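Local atomic coordinates of leucine--tRNA ligase (Agrobacterium radiobacter, PDB entry 5AH5), a protein that probably joins leucine to its cognate tRNA at the cost of ATP, as a class I leucyl-tRNA synthetase. Residues 36-41 against 532-537; 46-51 against 563-568; 211-216 against 525-530. All coordinates share one frame; numbering follows the deposited sequence. Where two conformers were deposited one is given.

How the interactions relate
All three contacts are small, mainly apolar and free of direct hydrogen bonds between their segments. All touch the bound leucyl-adenylate analogue, LSS. Interactions 1 and 2 are buried. Interaction 1 borders the leucyl end of LSS, and interaction 2 the adenine end. Interaction 3 is only partly buried. Its loop 525-530 holds the ribose and the carbonyl of LSS, while its helical segment 211-216 reaches the tRNA. Interactions 1 and 2 draw on consecutive elements, strand 32-37 and helix 48-66, and meet where Pro40 packs on His50. Interactions 1 and 3 adjoin: Met38 packs on Gly526 and His529, and Leu534 N probably bonds to His529 O.

Interaction 1: residues 36-41 against 532-537; sequences LEMFPY and LHLIYS. With LSS (5'-O-(L-leucylsulfamoyl)adenosine), chain I.
Met38 sets CG beside its backbone N, chi1 -71°, and then runs out extended, which carries its methyl to Leu534 and His533. His533 swings CG to the side opposite its own N, chi1 158°, and this turns the imidazole toward Met38. The two segments belong to the Rossmann fold of the class I catalytic domain. Strand 32-37 is an inner strand of the parallel sheet, and helix 533-546 follows its neighbour, strand 520-524.

The direct contact is apolar. Met38 CE lies 4.1 Å from Leu534 CD2 and about as near to CD1, so the methyl faces the fork of the leucine. The two side chains cross at about a right angle. The same methyl sits at the edge of the His533 ring, with Met38 CE 4.4 Å from His533 CD2.

The leucyl part of LSS lies beside this contact. Its C11 methyl is 3.6 Å above one face of the His533 ring, toward the rim. Phe39 presents its edge to that methyl, with CD1 3.7 Å from LSS C11. Tyr41 covers the amino group instead: LSS N4 stands 3.2 Å above the ring plane, over its centre. That position would suit a positively charged amine. LSS N4 also donates to Phe39 O at 2.9 Å, so the amino group lies between the Tyr41 ring face and this carbonyl. A weak bond from Tyr41 N reaches sulfamoyl oxygen O2A.

The bond between His533 NE2 and Tyr523 OH fixes the turn of the imidazole. Ser537 OG lies over the ring face opposite LSS C11. His533 O accepts from Ser537 N and also from Ser537 OG, the latter at 2.6 Å and tilted 26° from the carbonyl plane.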
loop_
_atom_site.group_PDB
_atom_site.type_symbol
_atom_site.label_atom_id
_atom_site.label_comp_id
_atom_site.label_asym_id
_atom_site.label_seq_id
_atom_site.Cartn_x
_atom_site.Cartn_y
_atom_site.Cartn_z
ATOM N N LEU B 36 5.617 -2.709 8.314
ATOM C CA LEU B 36 6.182 -1.483 7.761
ATOM C C LEU B 36 5.142 -0.644 7.127
ATOM O O LEU B 36 4.015 -1.093 6.950
ATOM C CB LEU B 36 7.281 -1.823 6.761
ATOM C CG LEU B 36 7.053 -2.251 5.325
ATOM C CD1 LEU B 36 8.367 -2.230 4.567
ATOM C CD2 LEU B 36 6.473 -3.602 5.264
ATOM N N GLU B 37 5.558 0.559 6.773
ATOM C CA GLU B 37 4.726 1.562 6.171
ATOM C C GLU B 37 5.439 2.033 4.903
ATOM O O GLU B 37 6.670 1.841 4.737
ATOM C CB GLU B 37 4.647 2.780 7.054
ATOM C CG GLU B 37 4.133 2.599 8.464
ATOM C CD GLU B 37 5.222 2.559 9.480
ATOM O OE1 GLU B 37 6.280 3.192 9.244
ATOM O OE2 GLU B 37 5.007 1.913 10.559
ATOM N N MET B 38 4.676 2.664 4.024
ATOM C CA MET B 38 5.249 3.168 2.767
ATOM C C MET B 38 6.224 4.286 3.039
ATOM O O MET B 38 5.858 5.368 3.544
ATOM C CB MET B 38 4.174 3.565 1.767
ATOM C CG MET B 38 3.454 2.392 1.184
ATOM S SD MET B 38 2.229 3.015 0.033
ATOM C CE MET B 38 1.206 1.601 -0.207
ATOM N N PHE B 39 7.514 3.977 2.796
ATOM C CA PHE B 39 8.621 4.940 3.073
ATOM C C PHE B 39 8.488 6.238 2.263
ATOM O O PHE B 39 7.912 6.229 1.208
ATOM C CB PHE B 39 10.008 4.246 3.034
ATOM C CG PHE B 39 10.601 3.952 1.650
ATOM C CD1 PHE B 39 9.830 3.623 0.546
ATOM C CD2 PHE B 39 11.992 3.860 1.509
ATOM C CE1 PHE B 39 10.425 3.306 -0.648
ATOM C CE2 PHE B 39 12.573 3.541 0.297
ATOM C CZ PHE B 39 11.810 3.231 -0.771
ATOM N N PRO B 40 8.795 7.374 2.856
ATOM C CA PRO B 40 8.480 8.618 2.241
ATOM C C PRO B 40 9.495 9.124 1.161
ATOM O O PRO B 40 10.680 8.852 1.263
ATOM C CB PRO B 40 8.526 9.574 3.386
ATOM C CG PRO B 40 9.520 9.041 4.273
ATOM C CD PRO B 40 9.420 7.556 4.146
ATOM N N TYR B 41 9.015 9.903 0.194
ATOM C CA TYR B 41 9.914 10.637 -0.738
ATOM C C TYR B 41 10.633 11.714 0.028
ATOM O O TYR B 41 10.064 12.453 0.835
ATOM C CB TYR B 41 9.146 11.264 -1.913
ATOM C CG TYR B 41 8.556 10.245 -2.899
ATOM C CD1 TYR B 41 9.391 9.347 -3.575
ATOM C CD2 TYR B 41 7.171 10.181 -3.162
ATOM C CE1 TYR B 41 8.904 8.469 -4.488
ATOM C CE2 TYR B 41 6.669 9.250 -4.103
ATOM C CZ TYR B 41 7.527 8.388 -4.717
ATOM O OH TYR B 41 7.096 7.431 -5.614
ATOM N N LEU B 532 0.651 1.828 -8.965
ATOM C CA LEU B 532 2.092 2.143 -9.033
ATOM C C LEU B 532 2.860 1.133 -8.185
ATOM O O LEU B 532 3.035 0.039 -8.617
ATOM C CB LEU B 532 2.376 3.600 -8.629
ATOM C CG LEU B 532 1.883 4.630 -9.672
ATOM C CD1 LEU B 532 1.461 5.941 -9.070
ATOM C CD2 LEU B 532 2.920 4.881 -10.735
ATOM N N HIS B 533 3.306 1.486 -6.986
ATOM C CA HIS B 533 4.207 0.653 -6.208
ATOM C C HIS B 533 3.607 -0.730 -5.864
ATOM O O HIS B 533 4.328 -1.740 -5.890
ATOM C CB HIS B 533 4.676 1.418 -4.981
ATOM C CG HIS B 533 5.163 0.554 -3.842
ATOM N ND1 HIS B 533 6.376 -0.094 -3.862
ATOM C CD2 HIS B 533 4.639 0.322 -2.604
ATOM C CE1 HIS B 533 6.555 -0.736 -2.714
ATOM N NE2 HIS B 533 5.505 -0.522 -1.941
ATOM N N LEU B 534 2.283 -0.810 -5.632
ATOM C CA LEU B 534 1.643 -2.077 -5.266
ATOM C C LEU B 534 1.554 -3.010 -6.453
ATOM O O LEU B 534 1.454 -4.196 -6.267
ATOM C CB LEU B 534 0.226 -1.820 -4.638
ATOM C CG LEU B 534 0.234 -1.059 -3.294
ATOM C CD1 LEU B 534 -1.127 -0.570 -2.811
ATOM C CD2 LEU B 534 0.930 -1.910 -2.216
ATOM N N ILE B 535 1.567 -2.519 -7.698
ATOM C CA ILE B 535 1.743 -3.457 -8.824
ATOM C C ILE B 535 3.199 -3.855 -8.939
ATOM O O ILE B 535 3.511 -5.014 -9.029
ATOM C CB ILE B 535 1.383 -2.837 -10.170
ATOM C CG1 ILE B 535 -0.119 -2.705 -10.288
ATOM C CG2 ILE B 535 1.894 -3.718 -11.330
ATOM C CD1 ILE B 535 -0.829 -3.997 -10.626
ATOM N N TYR B 536 4.090 -2.863 -9.045
ATOM C CA TYR B 536 5.512 -3.179 -9.320
ATOM C C TYR B 536 6.174 -4.110 -8.265
ATOM O O TYR B 536 6.892 -5.020 -8.609
ATOM C CB TYR B 536 6.299 -1.885 -9.397
ATOM C CG TYR B 536 5.932 -0.927 -10.523
ATOM C CD1 TYR B 536 5.764 -1.360 -11.829
ATOM C CD2 TYR B 536 5.767 0.396 -10.262
ATOM C CE1 TYR B 536 5.412 -0.462 -12.856
ATOM C CE2 TYR B 536 5.482 1.317 -11.270
ATOM C CZ TYR B 536 5.301 0.887 -12.554
ATOM O OH TYR B 536 4.991 1.839 -13.472
ATOM N N SER B 537 5.967 -3.802 -6.982
ATOM C CA SER B 537 6.428 -4.611 -5.834
ATOM C C SER B 537 5.935 -6.064 -5.891
ATOM O O SER B 537 6.704 -7.007 -5.601
ATOM C CB SER B 537 5.973 -3.949 -4.513
ATOM O OG SER B 537 4.549 -3.918 -4.414
HETATM C C1 LSS I . 5.469 7.770 -1.251
HETATM N N1 LSS I . -2.756 11.656 4.501
HETATM O O1 LSS I . 4.311 7.754 -1.605
HETATM S S1 LSS I . 5.132 9.778 0.138
HETATM C C2 LSS I . -2.522 10.361 4.704
HETATM N N2 LSS I . 5.969 8.684 -0.439
HETATM O O2 LSS I . -0.059 7.641 1.399
HETATM N N3 LSS I . -1.411 9.736 4.257
HETATM O O3 LSS I . 1.670 5.756 2.429
HETATM C C4 LSS I . -0.492 10.463 3.579
HETATM N N4 LSS I . 7.844 7.053 -1.549
HETATM O O4 LSS I . 2.568 8.739 3.511
HETATM C C5 LSS I . -0.724 11.795 3.261
HETATM O O5 LSS I . 4.019 9.105 1.064
HETATM C C6 LSS I . -1.890 12.389 3.714
HETATM N N6 LSS I . -2.092 13.708 3.460
HETATM C C7 LSS I . 6.817 4.131 -1.872
HETATM N N7 LSS I . 0.335 12.239 2.536
HETATM C C8 LSS I . 1.186 11.193 2.352
HETATM C C9 LSS I . 6.041 5.324 -1.309
HETATM N N9 LSS I . 0.681 10.123 3.021
HETATM C CA LSS I . 6.413 6.737 -1.795
HETATM C C10 LSS I . 6.449 3.954 -3.354
HETATM C C11 LSS I . 6.511 2.881 -0.973
HETATM O O1A LSS I . 4.357 10.655 -0.751
HETATM C C21 LSS I . 1.219 8.778 3.076
HETATM C C22 LSS I . 1.211 8.114 1.743
HETATM C C23 LSS I . 2.238 6.992 1.917
HETATM C C24 LSS I . 3.204 7.641 2.887
HETATM C C25 LSS I . 4.388 8.306 2.184
HETATM O O2A LSS I . 5.871 10.596 1.075
#

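Interaction 2: residues 46-51 against 563-568; sequences LHIGHV and GMVNDV. With LSS (5'-O-(L-leucylsulfamoyl)adenosine), chain I.
The HIGH motif of class I synthetases, residues 47-50 here, meets the segment 563-568 at the adenine end of LSS. Val565 has CG1 opposite its backbone N, chi1 -172°, which sends CG1 to Ile48 and leaves CG2 for Gly49. Ile48 CG2 touches Val565 CG1 at 3.8 Å, and the two side chains cross at about a right angle. The other branch of Val565, CG2, lies 4.0 Å from Gly49 CA. Gly49 also lies over the face of the adenine, its CA 3.5 Å from LSS C6.

The backbone of Val565 reads the edge of the same base. Its N donates to LSS N1 at 2.8 Å, and its O accepts from LSS N6 at 3.1 Å. This pair of bonds recognises adenine.

His50 serves the sulfamoyl group. Its ND1 accepts from His47 N, which sets the ring and leaves NE2 as the donor. NE2 bonds to LSS O2A at 2.9 Å, nearly straight at 162°.

Helix 48-66 starts at this contact, with His47 at its N-cap. Strand 565-566 runs parallel to strand 609-610, and Trp611 packs on both Ile48 and Val565.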
loop_
_atom_site.group_PDB
_atom_site.type_symbol
_atom_site.label_atom_id
_atom_site.label_comp_id
_atom_site.label_asym_id
_atom_site.label_seq_id
_atom_site.Cartn_x
_atom_site.Cartn_y
_atom_site.Cartn_z
ATOM N N LEU B 46 8.629 16.365 7.053
ATOM C CA LEU B 46 7.577 15.419 7.437
ATOM C C LEU B 46 6.250 16.215 7.488
ATOM O O LEU B 46 6.213 17.333 7.996
ATOM C CB LEU B 46 7.849 14.805 8.783
ATOM C CG LEU B 46 7.120 13.495 9.066
ATOM C CD1 LEU B 46 7.617 12.373 8.161
ATOM C CD2 LEU B 46 7.227 13.114 10.548
ATOM N N HIS B 47 5.217 15.721 6.835
ATOM C CA HIS B 47 3.905 16.328 6.981
ATOM C C HIS B 47 2.863 15.434 7.713
ATOM O O HIS B 47 3.000 14.208 7.836
ATOM C CB HIS B 47 3.456 16.888 5.623
ATOM C CG HIS B 47 3.020 15.859 4.641
ATOM N ND1 HIS B 47 2.813 16.143 3.308
ATOM C CD2 HIS B 47 2.703 14.561 4.800
ATOM C CE1 HIS B 47 2.374 15.064 2.689
ATOM N NE2 HIS B 47 2.324 14.080 3.567
ATOM N N ILE B 48 1.809 16.089 8.202
ATOM C CA ILE B 48 0.873 15.503 9.130
ATOM C C ILE B 48 0.291 14.198 8.657
ATOM O O ILE B 48 -0.000 13.308 9.458
ATOM C CB ILE B 48 -0.243 16.503 9.549
ATOM C CG1 ILE B 48 -0.884 16.058 10.876
ATOM C CG2 ILE B 48 -1.219 16.674 8.397
ATOM C CD1 ILE B 48 -0.062 16.356 12.145
ATOM N N GLY B 49 0.160 14.036 7.370
ATOM C CA GLY B 49 -0.272 12.805 6.780
ATOM C C GLY B 49 0.634 11.643 7.056
ATOM O O GLY B 49 0.160 10.518 7.339
ATOM N N HIS B 50 1.961 11.890 6.944
ATOM C CA HIS B 50 2.914 10.903 7.361
ATOM C C HIS B 50 2.758 10.507 8.817
ATOM O O HIS B 50 2.997 9.367 9.142
ATOM C CB HIS B 50 4.378 11.434 7.185
ATOM C CG HIS B 50 4.755 11.769 5.771
ATOM N ND1 HIS B 50 5.367 12.948 5.436
ATOM C CD2 HIS B 50 4.730 11.035 4.636
ATOM C CE1 HIS B 50 5.687 12.951 4.158
ATOM N NE2 HIS B 50 5.290 11.806 3.645
ATOM N N VAL B 51 2.576 11.488 9.699
ATOM C CA VAL B 51 2.434 11.229 11.069
ATOM C C VAL B 51 1.287 10.222 11.317
ATOM O O VAL B 51 1.427 9.329 12.155
ATOM C CB VAL B 51 2.127 12.483 11.862
ATOM C CG1 VAL B 51 1.974 12.151 13.337
ATOM C CG2 VAL B 51 3.214 13.498 11.667
ATOM N N GLY B 563 -6.502 6.580 5.707
ATOM C CA GLY B 563 -7.198 7.704 5.104
ATOM C C GLY B 563 -6.353 8.954 4.951
ATOM O O GLY B 563 -5.412 9.209 5.738
ATOM N N MET B 564 -6.736 9.747 3.962
ATOM C CA MET B 564 -6.254 11.101 3.750
ATOM C C MET B 564 -6.311 12.016 4.981
ATOM O O MET B 564 -7.318 12.028 5.739
ATOM C CB MET B 564 -7.146 11.674 2.654
ATOM C CG MET B 564 -6.712 13.010 2.103
ATOM S SD MET B 564 -5.054 12.980 1.403
ATOM C CE MET B 564 -4.970 11.311 0.790
ATOM N N VAL B 565 -5.237 12.776 5.224
ATOM C CA VAL B 565 -5.368 13.896 6.085
ATOM C C VAL B 565 -5.428 15.170 5.244
ATOM O O VAL B 565 -4.444 15.474 4.461
ATOM C CB VAL B 565 -4.283 14.008 7.105
ATOM C CG1 VAL B 565 -4.626 15.108 8.085
ATOM C CG2 VAL B 565 -4.084 12.698 7.831
ATOM N N ASN B 566 -6.508 15.936 5.451
ATOM C CA ASN B 566 -6.846 17.136 4.681
ATOM C C ASN B 566 -6.753 18.292 5.622
ATOM O O ASN B 566 -6.399 18.127 6.823
ATOM C CB ASN B 566 -8.274 17.057 4.127
ATOM C CG ASN B 566 -8.453 15.976 3.099
ATOM O OD1 ASN B 566 -7.684 15.862 2.129
ATOM N ND2 ASN B 566 -9.512 15.198 3.267
ATOM N N ASP B 567 -6.996 19.503 5.115
ATOM C CA ASP B 567 -7.060 20.677 6.020
ATOM C C ASP B 567 -8.474 20.717 6.701
ATOM O O ASP B 567 -9.276 19.812 6.478
ATOM C CB ASP B 567 -6.667 21.986 5.305
ATOM C CG ASP B 567 -7.769 22.509 4.337
ATOM O OD1 ASP B 567 -8.948 22.009 4.379
ATOM O OD2 ASP B 567 -7.409 23.413 3.520
ATOM N N VAL B 568 -8.743 21.723 7.536
ATOM C CA VAL B 568 -10.030 21.822 8.267
ATOM C C VAL B 568 -11.263 21.840 7.410
ATOM O O VAL B 568 -12.296 21.376 7.871
ATOM C CB VAL B 568 -10.168 23.071 9.189
ATOM C CG1 VAL B 568 -9.359 22.904 10.418
ATOM C CG2 VAL B 568 -9.849 24.394 8.495
HETATM C C1 LSS I . 5.469 7.770 -1.251
HETATM N N1 LSS I . -2.756 11.656 4.501
HETATM O O1 LSS I . 4.311 7.754 -1.605
HETATM S S1 LSS I . 5.132 9.778 0.138
HETATM C C2 LSS I . -2.522 10.361 4.704
HETATM N N2 LSS I . 5.969 8.684 -0.439
HETATM O O2 LSS I . -0.059 7.641 1.399
HETATM N N3 LSS I . -1.411 9.736 4.257
HETATM O O3 LSS I . 1.670 5.756 2.429
HETATM C C4 LSS I . -0.492 10.463 3.579
HETATM N N4 LSS I . 7.844 7.053 -1.549
HETATM O O4 LSS I . 2.568 8.739 3.511
HETATM C C5 LSS I . -0.724 11.795 3.261
HETATM O O5 LSS I . 4.019 9.105 1.064
HETATM C C6 LSS I . -1.890 12.389 3.714
HETATM N N6 LSS I . -2.092 13.708 3.460
HETATM C C7 LSS I . 6.817 4.131 -1.872
HETATM N N7 LSS I . 0.335 12.239 2.536
HETATM C C8 LSS I . 1.186 11.193 2.352
HETATM C C9 LSS I . 6.041 5.324 -1.309
HETATM N N9 LSS I . 0.681 10.123 3.021
HETATM C CA LSS I . 6.413 6.737 -1.795
HETATM C C10 LSS I . 6.449 3.954 -3.354
HETATM C C11 LSS I . 6.511 2.881 -0.973
HETATM O O1A LSS I . 4.357 10.655 -0.751
HETATM C C21 LSS I . 1.219 8.778 3.076
HETATM C C22 LSS I . 1.211 8.114 1.743
HETATM C C23 LSS I . 2.238 6.992 1.917
HETATM C C24 LSS I . 3.204 7.641 2.887
HETATM C C25 LSS I . 4.388 8.306 2.184
HETATM O O2A LSS I . 5.871 10.596 1.075
#

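Interaction 3: residues 211-216 against 525-530; sequences PTSVRN and GGIEHA. With LSS (5'-O-(L-leucylsulfamoyl)adenosine), chain I; nucleotides of chain D.
One side of loop 525-530 lines the LSS pocket, and another packs on the helical segment 211-216. Ile527 and Ala530 make the packing side. Ile527 holds an extended chain, chi1 -167° and chi2 155°, and this brings CD1 to Val214 CG2 at 3.8 Å. The two side chains slide past each other in opposite directions. Ser213 OG lies 4.1 Å from the same Ile527 CD1. The second branch of Val214 makes a looser contact, CG1 to Ala530 CB at 4.4 Å.

The loop joins strand 520-524 to helix 533-546 in the Rossmann fold, and its own residues bind LSS. Gly526 N donates to ribose oxygen O3 at 3.1 Å. A bend at chi2, -82°, brings Glu528 OE2 to the other ribose hydroxyl, LSS O2, from which it accepts at 2.6 Å. His529 NE2 donates to the leucyl carbonyl, LSS O1, at 2.8 Å. That oxygen lies in the plane of the imidazole, while LSS C10 sits over one ring face.

On helix 212-222, Asn216 turns to the tRNA. Its OD1 accepts from O2' of nucleotide C3 of chain D at 2.7 Å, and its ND2 lies beside the ribose oxygen O4' of C4 of chain D.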
loop_
_atom_site.group_PDB
_atom_site.type_symbol
_atom_site.label_atom_id
_atom_site.label_comp_id
_atom_site.label_asym_id
_atom_site.label_seq_id
_atom_site.Cartn_x
_atom_site.Cartn_y
_atom_site.Cartn_z
ATOM N N PRO B 211 -7.570 -5.099 0.817
ATOM C CA PRO B 211 -8.901 -4.609 0.475
ATOM C C PRO B 211 -9.326 -5.036 -0.914
ATOM O O PRO B 211 -8.494 -5.073 -1.861
ATOM C CB PRO B 211 -8.724 -3.085 0.508
ATOM C CG PRO B 211 -7.659 -2.881 1.497
ATOM C CD PRO B 211 -6.717 -4.012 1.340
ATOM N N THR B 212 -10.620 -5.326 -1.047
ATOM C CA THR B 212 -11.159 -5.813 -2.291
ATOM C C THR B 212 -11.126 -4.653 -3.301
ATOM O O THR B 212 -11.019 -4.875 -4.485
ATOM C CB THR B 212 -12.621 -6.331 -2.152
ATOM O OG1 THR B 212 -13.449 -5.237 -1.821
ATOM C CG2 THR B 212 -12.760 -7.387 -1.065
ATOM N N SER B 213 -11.209 -3.434 -2.825
ATOM C CA SER B 213 -11.073 -2.277 -3.672
ATOM C C SER B 213 -9.701 -2.195 -4.400
ATOM O O SER B 213 -9.658 -1.978 -5.608
ATOM C CB SER B 213 -11.262 -1.025 -2.824
ATOM O OG SER B 213 -10.364 -1.033 -1.701
ATOM N N VAL B 214 -8.603 -2.349 -3.657
ATOM C CA VAL B 214 -7.232 -2.343 -4.221
ATOM C C VAL B 214 -7.089 -3.511 -5.205
ATOM O O VAL B 214 -6.621 -3.351 -6.358
ATOM C CB VAL B 214 -6.185 -2.380 -3.112
ATOM C CG1 VAL B 214 -4.792 -2.593 -3.666
ATOM C CG2 VAL B 214 -6.214 -1.096 -2.321
ATOM N N ARG B 215 -7.592 -4.657 -4.814
ATOM C CA ARG B 215 -7.554 -5.833 -5.697
ATOM C C ARG B 215 -8.270 -5.667 -7.045
ATOM O O ARG B 215 -7.721 -6.044 -8.105
ATOM C CB ARG B 215 -8.077 -7.067 -4.980
ATOM C CG ARG B 215 -7.115 -7.534 -3.907
ATOM C CD ARG B 215 -7.507 -8.874 -3.383
ATOM N NE ARG B 215 -8.537 -8.715 -2.374
ATOM C CZ ARG B 215 -9.299 -9.703 -1.910
ATOM N NH1 ARG B 215 -9.162 -10.957 -2.373
ATOM N NH2 ARG B 215 -10.189 -9.425 -0.953
ATOM N N ASN B 216 -9.475 -5.108 -6.982
ATOM C CA ASN B 216 -10.274 -4.838 -8.150
ATOM C C ASN B 216 -9.607 -3.730 -8.994
ATOM O O ASN B 216 -9.637 -3.789 -10.167
ATOM C CB ASN B 216 -11.703 -4.387 -7.761
ATOM C CG ASN B 216 -12.567 -4.064 -8.990
ATOM O OD1 ASN B 216 -12.907 -4.954 -9.754
ATOM N ND2 ASN B 216 -12.834 -2.812 -9.219
ATOM N N GLY B 525 -0.092 1.868 3.856
ATOM C CA GLY B 525 0.093 3.047 3.029
ATOM C C GLY B 525 -1.066 3.360 2.107
ATOM O O GLY B 525 -2.036 2.626 2.043
ATOM N N GLY B 526 -0.936 4.446 1.378
ATOM C CA GLY B 526 -2.043 5.032 0.641
ATOM C C GLY B 526 -2.449 4.246 -0.584
ATOM O O GLY B 526 -1.642 3.579 -1.235
ATOM N N ILE B 527 -3.739 4.338 -0.880
ATOM C CA ILE B 527 -4.358 3.672 -1.989
ATOM C C ILE B 527 -3.941 4.297 -3.295
ATOM O O ILE B 527 -4.049 3.657 -4.354
ATOM C CB ILE B 527 -5.930 3.715 -1.857
ATOM C CG1 ILE B 527 -6.564 2.736 -2.840
ATOM C CG2 ILE B 527 -6.493 5.123 -2.092
ATOM C CD1 ILE B 527 -7.932 2.247 -2.410
ATOM N N GLU B 528 -3.484 5.538 -3.268
ATOM C CA GLU B 528 -2.855 6.087 -4.498
ATOM C C GLU B 528 -1.785 5.183 -5.198
ATOM O O GLU B 528 -1.614 5.273 -6.413
ATOM C CB GLU B 528 -2.316 7.505 -4.282
ATOM C CG GLU B 528 -1.059 7.575 -3.460
ATOM C CD GLU B 528 -1.310 7.535 -1.968
ATOM O OE1 GLU B 528 -2.501 7.254 -1.554
ATOM O OE2 GLU B 528 -0.312 7.801 -1.223
ATOM N N HIS B 529 -1.146 4.273 -4.462
ATOM C CA HIS B 529 -0.159 3.347 -5.046
ATOM C C HIS B 529 -0.696 2.062 -5.637
ATOM O O HIS B 529 0.069 1.196 -6.063
ATOM C CB HIS B 529 0.970 3.082 -4.070
ATOM C CG HIS B 529 1.917 4.222 -3.965
ATOM N ND1 HIS B 529 2.721 4.621 -5.030
ATOM C CD2 HIS B 529 2.118 5.117 -2.973
ATOM C CE1 HIS B 529 3.410 5.684 -4.665
ATOM N NE2 HIS B 529 3.051 6.022 -3.439
ATOM N N ALA B 530 -2.018 1.945 -5.716
ATOM C CA ALA B 530 -2.652 0.723 -6.177
ATOM C C ALA B 530 -2.163 0.234 -7.519
ATOM O O ALA B 530 -1.996 -0.982 -7.736
ATOM C CB ALA B 530 -4.168 0.915 -6.202
HETATM C C1 LSS I . 5.469 7.770 -1.251
HETATM N N1 LSS I . -2.756 11.656 4.501
HETATM O O1 LSS I . 4.311 7.754 -1.605
HETATM S S1 LSS I . 5.132 9.778 0.138
HETATM C C2 LSS I . -2.522 10.361 4.704
HETATM N N2 LSS I . 5.969 8.684 -0.439
HETATM O O2 LSS I . -0.059 7.641 1.399
HETATM N N3 LSS I . -1.411 9.736 4.257
HETATM O O3 LSS I . 1.670 5.756 2.429
HETATM C C4 LSS I . -0.492 10.463 3.579
HETATM N N4 LSS I . 7.844 7.053 -1.549
HETATM O O4 LSS I . 2.568 8.739 3.511
HETATM C C5 LSS I . -0.724 11.795 3.261
HETATM O O5 LSS I . 4.019 9.105 1.064
HETATM C C6 LSS I . -1.890 12.389 3.714
HETATM N N6 LSS I . -2.092 13.708 3.460
HETATM C C7 LSS I . 6.817 4.131 -1.872
HETATM N N7 LSS I . 0.335 12.239 2.536
HETATM C C8 LSS I . 1.186 11.193 2.352
HETATM C C9 LSS I . 6.041 5.324 -1.309
HETATM N N9 LSS I . 0.681 10.123 3.021
HETATM C CA LSS I . 6.413 6.737 -1.795
HETATM C C10 LSS I . 6.449 3.954 -3.354
HETATM C C11 LSS I . 6.511 2.881 -0.973
HETATM O O1A LSS I . 4.357 10.655 -0.751
HETATM C C21 LSS I . 1.219 8.778 3.076
HETATM C C22 LSS I . 1.211 8.114 1.743
HETATM C C23 LSS I . 2.238 6.992 1.917
HETATM C C24 LSS I . 3.204 7.641 2.887
HETATM C C25 LSS I . 4.388 8.306 2.184
HETATM O O2A LSS I . 5.871 10.596 1.075
ATOM P P C D 4 -18.412 -6.369 -10.076
ATOM O OP1 C D 4 -18.635 -7.779 -9.659
ATOM O OP2 C D 4 -19.543 -5.503 -10.489
ATOM O "O5'" C D 4 -17.772 -5.518 -8.890
ATOM C "C5'" C D 4 -16.510 -5.905 -8.324
ATOM C "C4'" C D 4 -15.851 -4.731 -7.638
ATOM O "O4'" C D 4 -15.779 -3.558 -8.499
ATOM C "C3'" C D 4 -16.573 -4.198 -6.418
ATOM O "O3'" C D 4 -16.403 -5.071 -5.321
ATOM C "C2'" C D 4 -15.871 -2.867 -6.235
ATOM O "O2'" C D 4 -14.603 -2.973 -5.610
ATOM C "C1'" C D 4 -15.807 -2.391 -7.686
ATOM N N1 C D 4 -16.955 -1.552 -8.079
ATOM C C2 C D 4 -17.060 -0.282 -7.515
ATOM O O2 C D 4 -16.208 0.081 -6.689
ATOM N N3 C D 4 -18.083 0.524 -7.881
ATOM C C4 C D 4 -18.986 0.097 -8.767
ATOM N N4 C D 4 -19.973 0.933 -9.101
ATOM C C5 C D 4 -18.911 -1.199 -9.354
ATOM C C6 C D 4 -17.884 -1.981 -8.992
ATOM P P C D 3 -20.096 -5.759 -15.673
ATOM O OP1 C D 3 -20.287 -7.231 -15.610
ATOM O OP2 C D 3 -21.247 -4.836 -15.468
ATOM O "O5'" C D 3 -18.961 -5.370 -14.628
ATOM C "C5'" C D 3 -17.835 -6.243 -14.434
ATOM C "C4'" C D 3 -16.784 -5.576 -13.582
ATOM O "O4'" C D 3 -16.474 -4.243 -14.089
ATOM C "C3'" C D 3 -17.144 -5.274 -12.137
ATOM O "O3'" C D 3 -17.277 -6.381 -11.245
ATOM C "C2'" C D 3 -16.007 -4.339 -11.781
ATOM O "O2'" C D 3 -14.773 -5.018 -11.702
ATOM C "C1'" C D 3 -15.989 -3.438 -13.018
ATOM N N1 C D 3 -16.838 -2.231 -12.875
ATOM C C2 C D 3 -16.382 -1.197 -12.046
ATOM O O2 C D 3 -15.284 -1.326 -11.470
ATOM N N3 C D 3 -17.139 -0.080 -11.904
ATOM C C4 C D 3 -18.319 0.011 -12.524
ATOM C C5 C D 3 -18.813 -1.033 -13.359
ATOM C C6 C D 3 -18.048 -2.127 -13.505
#